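Local coordinates for VIN1 (Oscarella pearsei, PDB 6BFI), which binds actin filaments and may play a part in cell-cell adhesion, as a sponge member of the vinculin family, at residues P2-T7 against Q250-F255. Sequence-based numbering, arbitrary orientation.
Sequences PVKFHT and QLTTTF
His-6 and Thr-252 bring two irregular segments together, their CA atoms 5.6 Å apart, where the lead-in to helix 8-32 passes the loop that follows helix 224-249. The imidazole of His-6 lies against the threonine with one face: CB of Thr-252 sits 3.9 Å from the ring centroid and 17° off the ring normal, a CH-pi contact, while its methyl CG2 covers the NE2 and CE1 side of the same face, 3.7 Å from His-6 NE2. The two side chains leave their backbones in a common direction, and the histidine's flat ring can offer a face to the threonine's carbons while its NE2 still hydrogen-bonds to another group. A beta-branched residue suits this place because one branch can pack on the ring while the other, OG1, turns to a polar partner. That partner is Lys-4, whose long chain carries NZ across to donate a hydrogen bond of 3.1 Å to Thr-252 OG1; the carbonyl O of Thr-252 is a weak second acceptor at 3.5 Å from NZ. The lysine chain bends at chi2 (-65°) and is extended beyond it; CD and CE cross Thr-252 at a slant, close to its O and OG1, and CB lies at the edge of the His-6 ring, in plane. An alanine in place of His-6, keeping only CB, would take away the ring that covers CB and CG2 of Thr-252 and would probably open a gap between the segments and leave the partner of NE2 without its mate. Met-124 and Asp-127 of helix 102-145 also touch the histidine, while Ser-120 of that helix bonds to the backbone N of Lys-4. This is surface packing of connecting segments in the all-helical vinculin fold, where the chain's first residues meet the link between helices 224-249 and 268-283.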
loop_
_atom_site.group_PDB
_atom_site.type_symbol
_atom_site.label_atom_id
_atom_site.label_comp_id
_atom_site.label_asym_id
_atom_site.label_seq_id
_atom_site.Cartn_x
_atom_site.Cartn_y
_atom_site.Cartn_z
ATOM N N PRO A 2 22.332 8.524 16.862
ATOM C CA PRO A 2 21.689 7.250 17.201
ATOM C C PRO A 2 22.235 6.098 16.374
ATOM O O PRO A 2 22.831 6.279 15.310
ATOM C CB PRO A 2 20.208 7.501 16.883
ATOM C CG PRO A 2 20.067 8.993 16.801
ATOM C CD PRO A 2 21.381 9.487 16.285
ATOM N N VAL A 3 22.016 4.886 16.889
ATOM C CA VAL A 3 22.422 3.684 16.172
ATOM C C VAL A 3 21.592 3.550 14.902
ATOM O O VAL A 3 20.407 3.914 14.866
ATOM C CB VAL A 3 22.285 2.445 17.077
ATOM C CG1 VAL A 3 20.843 2.260 17.537
ATOM C CG2 VAL A 3 22.801 1.198 16.368
ATOM N N LYS A 4 22.217 3.043 13.842
ATOM C CA LYS A 4 21.587 2.939 12.536
ATOM C C LYS A 4 21.584 1.493 12.059
ATOM O O LYS A 4 22.501 0.719 12.353
ATOM C CB LYS A 4 22.305 3.822 11.505
ATOM C CG LYS A 4 22.295 5.308 11.829
ATOM C CD LYS A 4 20.887 5.870 11.794
ATOM C CE LYS A 4 20.883 7.365 12.067
ATOM N NZ LYS A 4 19.516 7.946 11.936
ATOM N N PHE A 5 20.530 1.134 11.313
ATOM C CA PHE A 5 20.450 -0.179 10.682
ATOM C C PHE A 5 19.703 -0.115 9.355
ATOM O O PHE A 5 19.018 -1.075 8.984
ATOM C CB PHE A 5 19.783 -1.212 11.603
ATOM C CG PHE A 5 19.074 -0.611 12.782
ATOM C CD1 PHE A 5 17.874 0.064 12.619
ATOM C CD2 PHE A 5 19.602 -0.734 14.056
ATOM C CE1 PHE A 5 17.216 0.614 13.708
ATOM C CE2 PHE A 5 18.952 -0.188 15.148
ATOM C CZ PHE A 5 17.758 0.487 14.974
ATOM N N HIS A 6 19.824 1.000 8.633
ATOM C CA HIS A 6 19.192 1.170 7.330
ATOM C C HIS A 6 19.946 0.463 6.213
ATOM O O HIS A 6 19.526 0.549 5.053
ATOM C CB HIS A 6 19.064 2.661 7.000
ATOM C CG HIS A 6 20.367 3.400 7.034
ATOM N ND1 HIS A 6 21.042 3.771 5.890
ATOM C CD2 HIS A 6 21.119 3.832 8.073
ATOM C CE1 HIS A 6 22.152 4.403 6.224
ATOM N NE2 HIS A 6 22.224 4.452 7.542
ATOM N N THR A 7 21.027 -0.242 6.536
ATOM C CA THR A 7 21.907 -0.861 5.559
ATOM C C THR A 7 22.195 -2.295 5.984
ATOM O O THR A 7 22.382 -2.569 7.174
ATOM C CB THR A 7 23.206 -0.043 5.425
ATOM O OG1 THR A 7 23.022 1.000 4.457
ATOM C CG2 THR A 7 24.376 -0.910 5.015
ATOM N N GLN A 250 18.948 9.786 1.090
ATOM C CA GLN A 250 19.443 10.369 2.328
ATOM C C GLN A 250 18.647 9.945 3.556
ATOM O O GLN A 250 18.961 10.394 4.664
ATOM C CB GLN A 250 19.449 11.897 2.217
ATOM C CG GLN A 250 20.409 12.430 1.161
ATOM C CD GLN A 250 20.323 13.935 0.994
ATOM O OE1 GLN A 250 19.256 14.527 1.158
ATOM N NE2 GLN A 250 21.450 14.562 0.669
ATOM N N LEU A 251 17.633 9.098 3.396
ATOM C CA LEU A 251 16.883 8.602 4.540
ATOM C C LEU A 251 17.687 7.529 5.262
ATOM O O LEU A 251 18.159 6.571 4.641
ATOM C CB LEU A 251 15.530 8.047 4.101
ATOM C CG LEU A 251 14.467 9.087 3.744
ATOM C CD1 LEU A 251 13.135 8.411 3.455
ATOM C CD2 LEU A 251 14.324 10.108 4.861
ATOM N N THR A 252 17.847 7.698 6.573
ATOM C CA THR A 252 18.531 6.726 7.419
ATOM C C THR A 252 17.611 6.222 8.526
ATOM O O THR A 252 18.072 5.851 9.606
ATOM C CB THR A 252 19.806 7.322 8.016
ATOM O OG1 THR A 252 19.473 8.442 8.847
ATOM C CG2 THR A 252 20.751 7.778 6.914
ATOM N N THR A 253 16.305 6.203 8.266
ATOM C CA THR A 253 15.311 5.880 9.276
ATOM C C THR A 253 14.347 4.822 8.757
ATOM O O THR A 253 14.115 4.705 7.550
ATOM C CB THR A 253 14.513 7.123 9.696
ATOM O OG1 THR A 253 13.952 7.747 8.533
ATOM C CG2 THR A 253 15.407 8.116 10.424
ATOM N N THR A 254 13.789 4.052 9.689
ATOM C CA THR A 254 12.725 3.116 9.354
ATOM C C THR A 254 11.473 3.892 8.961
ATOM O O THR A 254 11.022 4.777 9.694
ATOM C CB THR A 254 12.432 2.192 10.537
ATOM O OG1 THR A 254 13.619 1.468 10.891
ATOM C CG2 THR A 254 11.330 1.203 10.184
ATOM N N PHE A 255 10.917 3.560 7.793
ATOM C CA PHE A 255 9.800 4.329 7.249
ATOM C C PHE A 255 8.557 4.206 8.120
ATOM O O PHE A 255 7.854 5.196 8.353
ATOM C CB PHE A 255 9.499 3.865 5.823
ATOM C CG PHE A 255 8.504 4.726 5.097
ATOM C CD1 PHE A 255 8.369 6.071 5.405
ATOM C CD2 PHE A 255 7.698 4.187 4.108
ATOM C CE1 PHE A 255 7.452 6.862 4.737
ATOM C CE2 PHE A 255 6.780 4.972 3.436
ATOM C CZ PHE A 255 6.658 6.311 3.751
#